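Local coordinates for DNA-damage inducible protein DDI1-like protein (Leishmania major, PDB 5YQ8) that acts as an aspartic protease of the DDI1 family, its retroviral protease-like domain probably pairing with a second copy as retropepsins do, at the interface of chains A and B. Residues are numbered along the deposited sequence; one frame, centred on the assembly and turned at random. Chains: chain A/B, DNA-damage inducible protein DDI1-like protein.

The interface of chains A and B. Residues chain A 3-6, 21, 106; chain B 23, 94, 98.
The loop stretch A:Val3 to A:Leu6 runs with extended, largely polyproline-like backbone torsions across helix 94-99 of chain B, facing B:Leu94 and B:Lys98 one turn apart on that helix. B:Leu94 has CG anti to its backbone N (chi1 -171°), which carries both methyls towards chain A. CD2 of B:Leu94 packs against the thioether methyl CE of A:Met5 at 3.7 Å and also touches CG2 of A:Val3. The other branch, CD1 of B:Leu94, lies against CG and CD1 of A:Leu6, 3.9 Å from A:Leu6 CG. B:Lys98 stretches its aliphatic chain past A:Leu6, the two side chains running in opposite directions, and crosses A:Leu106 at about a right angle, with B:Lys98 CG 3.7 Å from CD2 of A:Leu106. A bend at the last torsion (chi4 94°) turns the amine NZ of B:Lys98 to the backbone O of A:Thr4, a hydrogen bond of 2.6 Å that gives the lysine tip a polar partner beside the leucine methyls. This patch and its symmetry twin probably help join the two subunits of the dimer expected of retropepsins; the centre of this patch lies about 9 Å from the active-site A:Asp22. B:Ser23 is the serine of the Asp-Ser-Gly active-site motif, and its bond across the subunits is that of the retropepsin fireman's grip: the hydroxyl OG of B:Ser23 donates to the backbone O of A:Val21, the last residue of strand 15-21 and the one before A:Asp22, at 2.8 Å, tilted 31° from the carbonyl plane.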
# COMPACT_ATOMS: atom_id res chain seq x y z
N VAL A 3 2.42 -12.02 -6.58
CA VAL A 3 3.23 -10.94 -7.15
C VAL A 3 4.35 -10.53 -6.21
O VAL A 3 4.24 -10.68 -5.03
CB VAL A 3 2.44 -9.68 -7.60
CG1 VAL A 3 1.45 -10.00 -8.72
CG2 VAL A 3 1.73 -9.00 -6.44
N THR A 4 5.43 -10.02 -6.78
CA THR A 4 6.47 -9.32 -6.03
C THR A 4 5.94 -8.05 -5.33
O THR A 4 5.28 -7.25 -5.90
CB THR A 4 7.60 -8.93 -6.99
OG1 THR A 4 8.11 -10.13 -7.57
CG2 THR A 4 8.76 -8.18 -6.25
N MET A 5 6.28 -7.86 -4.09
CA MET A 5 5.86 -6.60 -3.39
C MET A 5 6.78 -5.50 -3.83
O MET A 5 7.82 -5.82 -4.35
CB MET A 5 5.90 -6.75 -1.86
CG MET A 5 5.22 -7.98 -1.35
SD MET A 5 3.42 -7.93 -1.30
CE MET A 5 3.04 -8.66 -2.84
N LEU A 6 6.42 -4.24 -3.62
CA LEU A 6 7.15 -3.09 -4.20
C LEU A 6 8.23 -2.60 -3.24
O LEU A 6 7.92 -2.14 -2.16
CB LEU A 6 6.23 -1.89 -4.51
CG LEU A 6 5.05 -2.19 -5.41
CD1 LEU A 6 4.28 -0.90 -5.78
CD2 LEU A 6 5.54 -2.93 -6.69
N VAL A 21 7.22 0.23 -0.44
CA VAL A 21 6.33 1.30 -0.91
C VAL A 21 4.88 0.87 -0.69
O VAL A 21 4.35 0.07 -1.49
CB VAL A 21 6.55 1.61 -2.39
CG1 VAL A 21 5.51 2.62 -2.89
CG2 VAL A 21 8.00 2.08 -2.67
N LEU A 106 2.75 1.17 -12.01
CA LEU A 106 2.78 -0.28 -12.20
C LEU A 106 2.50 -0.70 -13.62
O LEU A 106 2.19 -1.87 -13.89
CB LEU A 106 1.76 -0.99 -11.32
CG LEU A 106 1.97 -0.73 -9.85
CD1 LEU A 106 0.63 -0.81 -9.11
CD2 LEU A 106 3.01 -1.66 -9.32
N SER B 23 -1.26 -0.64 -2.05
CA SER B 23 -0.16 -1.27 -2.74
C SER B 23 0.68 -2.19 -1.87
O SER B 23 1.63 -2.83 -2.39
CB SER B 23 0.76 -0.22 -3.35
OG SER B 23 1.65 0.24 -2.37
N LEU B 94 -2.24 -5.29 -4.65
CA LEU B 94 -1.15 -5.18 -5.61
C LEU B 94 -1.31 -6.10 -6.85
O LEU B 94 -0.68 -5.84 -7.90
CB LEU B 94 0.17 -5.45 -4.89
CG LEU B 94 1.45 -5.17 -5.70
CD1 LEU B 94 1.55 -3.71 -6.15
CD2 LEU B 94 2.60 -5.59 -4.81
N LYS B 98 -1.28 -4.30 -10.45
CA LYS B 98 -0.30 -4.68 -11.46
C LYS B 98 -1.00 -5.25 -12.73
O LYS B 98 -0.67 -4.90 -13.84
CB LYS B 98 0.66 -5.72 -10.87
CG LYS B 98 1.74 -5.13 -9.93
CD LYS B 98 2.97 -5.99 -9.95
CE LYS B 98 4.21 -5.41 -9.31
NZ LYS B 98 4.32 -5.84 -7.88